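Local coordinates for methylmalonyl-CoA carboxyltransferase 12S subunit (Propionibacterium freudenreichii, PDB 1ON3), which transfers the carboxyl group of methylmalonyl-CoA to the biotin of the 1.3S subunit, as the hexameric core of transcarboxylase, at the interface of chains A and B. Numbering follows the deposited sequence. Chains: chain A/B, Methylmalonyl-CoA carboxyltransferase 12S subunit.

The interface of chains A and B. Residues chain A 422, 436, 438, 474, 479-480, 483, 485; chain B 148-149, 151-152.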
loop_
_atom_site.group_PDB
_atom_site.type_symbol
_atom_site.label_atom_id
_atom_site.label_comp_id
_atom_site.label_asym_id
_atom_site.label_seq_id
_atom_site.Cartn_x
_atom_site.Cartn_y
_atom_site.Cartn_z
ATOM N N ASP A 422 27.612 -11.238 7.815
ATOM C CA ASP A 422 26.464 -12.073 8.151
ATOM C C ASP A 422 25.370 -11.314 8.875
ATOM O O ASP A 422 24.219 -11.756 8.885
ATOM C CB ASP A 422 26.902 -13.266 8.992
ATOM C CG ASP A 422 27.869 -14.151 8.253
ATOM O OD1 ASP A 422 27.527 -14.550 7.121
ATOM O OD2 ASP A 422 28.962 -14.438 8.788
ATOM N N ILE A 436 40.391 -11.963 12.692
ATOM C CA ILE A 436 39.033 -12.499 12.770
ATOM C C ILE A 436 39.200 -13.975 13.121
ATOM O O ILE A 436 39.917 -14.699 12.441
ATOM C CB ILE A 436 38.318 -12.355 11.404
ATOM C CG1 ILE A 436 38.090 -10.865 11.106
ATOM C CG2 ILE A 436 37.014 -13.123 11.391
ATOM C CD1 ILE A 436 37.678 -10.588 9.670
ATOM N N VAL A 438 37.290 -17.579 15.422
ATOM C CA VAL A 438 36.231 -18.136 16.249
ATOM C C VAL A 438 36.700 -18.070 17.703
ATOM O O VAL A 438 35.898 -17.890 18.617
ATOM C CB VAL A 438 35.901 -19.589 15.830
ATOM C CG1 VAL A 438 36.956 -20.555 16.359
ATOM C CG2 VAL A 438 34.512 -19.951 16.316
ATOM N N PHE A 474 43.397 -20.081 9.773
ATOM C CA PHE A 474 42.156 -19.342 9.977
ATOM C C PHE A 474 42.197 -17.867 10.355
ATOM O O PHE A 474 41.366 -17.079 9.888
ATOM C CB PHE A 474 41.331 -20.022 11.062
ATOM C CG PHE A 474 40.807 -21.366 10.685
ATOM C CD1 PHE A 474 39.988 -21.521 9.580
ATOM C CD2 PHE A 474 41.084 -22.474 11.477
ATOM C CE1 PHE A 474 39.445 -22.767 9.270
ATOM C CE2 PHE A 474 40.546 -23.718 11.175
ATOM C CZ PHE A 474 39.725 -23.866 10.072
ATOM N N VAL A 479 42.805 -15.127 5.140
ATOM C CA VAL A 479 41.870 -16.232 5.177
ATOM C C VAL A 479 40.473 -15.624 5.255
ATOM O O VAL A 479 39.513 -16.155 4.685
ATOM C CB VAL A 479 42.079 -17.159 6.406
ATOM C CG1 VAL A 479 41.038 -18.281 6.371
ATOM C CG2 VAL A 479 43.487 -17.762 6.390
ATOM N N ALA A 480 40.350 -14.520 5.983
ATOM C CA ALA A 480 39.049 -13.867 6.086
ATOM C C ALA A 480 38.635 -13.464 4.664
ATOM O O ALA A 480 37.491 -13.669 4.244
ATOM C CB ALA A 480 39.151 -12.643 6.985
ATOM N N ARG A 483 37.624 -16.376 2.364
ATOM C CA ARG A 483 36.263 -16.856 2.575
ATOM C C ARG A 483 35.189 -15.824 2.235
ATOM O O ARG A 483 33.995 -16.116 2.279
ATOM C CB ARG A 483 36.093 -17.318 4.023
ATOM C CG ARG A 483 36.926 -18.541 4.403
ATOM C CD ARG A 483 36.593 -19.729 3.505
ATOM N NE ARG A 483 36.926 -21.005 4.133
ATOM C CZ ARG A 483 38.156 -21.495 4.252
ATOM N NH1 ARG A 483 39.196 -20.820 3.780
ATOM N NH2 ARG A 483 38.347 -22.657 4.861
ATOM N N GLN A 485 34.668 -13.133 3.917
ATOM C CA GLN A 485 34.216 -12.472 5.138
ATOM C C GLN A 485 34.604 -10.993 5.165
ATOM O O GLN A 485 34.105 -10.222 5.985
ATOM C CB GLN A 485 34.704 -13.241 6.363
ATOM C CG GLN A 485 33.913 -14.538 6.516
ATOM C CD GLN A 485 34.207 -15.275 7.800
ATOM O OE1 GLN A 485 34.367 -14.666 8.849
ATOM N NE2 GLN A 485 34.256 -16.599 7.723
ATOM N N ILE B 148 36.815 -19.865 11.255
ATOM C CA ILE B 148 35.908 -18.795 10.863
ATOM C C ILE B 148 34.720 -19.277 10.041
ATOM O O ILE B 148 33.737 -18.553 9.895
ATOM C CB ILE B 148 36.652 -17.652 10.105
ATOM C CG1 ILE B 148 37.233 -18.150 8.786
ATOM C CG2 ILE B 148 37.751 -17.082 10.988
ATOM C CD1 ILE B 148 37.904 -17.048 7.984
ATOM N N ASP B 149 34.789 -20.495 9.508
ATOM C CA ASP B 149 33.659 -21.005 8.737
ATOM C C ASP B 149 32.522 -21.268 9.697
ATOM O O ASP B 149 31.356 -21.013 9.392
ATOM C CB ASP B 149 34.029 -22.292 7.997
ATOM C CG ASP B 149 35.103 -22.070 6.961
ATOM O OD1 ASP B 149 35.069 -21.003 6.302
ATOM O OD2 ASP B 149 35.969 -22.953 6.793
ATOM N N LEU B 151 32.251 -19.790 12.624
ATOM C CA LEU B 151 31.892 -18.487 13.165
ATOM C C LEU B 151 30.855 -17.824 12.259
ATOM O O LEU B 151 29.869 -17.268 12.728
ATOM C CB LEU B 151 33.138 -17.606 13.233
ATOM C CG LEU B 151 33.008 -16.142 13.641
ATOM C CD1 LEU B 151 32.475 -16.005 15.055
ATOM C CD2 LEU B 151 34.385 -15.517 13.530
ATOM N N SER B 152 31.090 -17.891 10.957
ATOM C CA SER B 152 30.167 -17.284 10.002
ATOM C C SER B 152 28.774 -17.902 10.118
ATOM O O SER B 152 27.765 -17.214 9.966
ATOM C CB SER B 152 30.705 -17.454 8.580
ATOM O OG SER B 152 29.830 -16.857 7.634
#
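B:Ile148 pushes its side chain into chain A between A:Val479, A:Ile436 and A:Gln485, and it buries more surface than its neighbours in this patch. Its CG1 lies between its own backbone N and carbonyl carbon (chi1 64°), and the chain then runs out straight. This sends the tip, B:Ile148 CD1, to A:Val479 CG1 at 3.7 Å and over the backbone of A:Ala480. The other branch, B:Ile148 CG2, lies 4.0 Å from A:Ile436 CG2, and the two isoleucines cross at about a right angle.

A:Gln485 crosses the same isoleucine at a slant. Its amide nitrogen NE2 gives a hydrogen bond of 3.0 Å to the backbone oxygen O of B:Ile148. The N-H reaches the oxygen from well above the plane of the carbonyl group rather than within it. NE2 also rests on the aliphatic CB and CG1 of B:Ile148, so one glutamine touches both its backbone and its side chain.

B:Asp149 faces A:Arg483 in a salt bridge, with A:Arg483 NE of the guanidinium 2.9 Å from the carboxylate B:Asp149 OD1. The hydrogen bond along this pair is weak. A second one, from A:Arg483 NH2 to the syn lone pair of B:Asp149 OD2, measures 3.1 Å. That oxygen sits 25° out of the guanidinium plane. The two flat groups are turned 30° apart, so the pairing is two-pronged but twisted. A:Arg483 CG also touches the CD1 tip of B:Ile148. An alanine in place of A:Arg483 would probably leave the B:Asp149 carboxylate without its positive mate and uncover one flank of the isoleucine.

Further along, the B:Ser152 hydroxyl OG donates to A:Asp422 OD2 at 2.8 Å, on the syn side, tilted out of the carboxylate plane.

The chain B residues lie in the first turns of helix 147-164, in the N-terminal carboxyltransferase region. They dock on C-terminal-region elements of chain A: the 3-10 helix 421-423, strand 435-437, helices 459-474 and 477-482, and nearby loops. Two-fold symmetry repeats the patch with the chains exchanged, within the homohexamer.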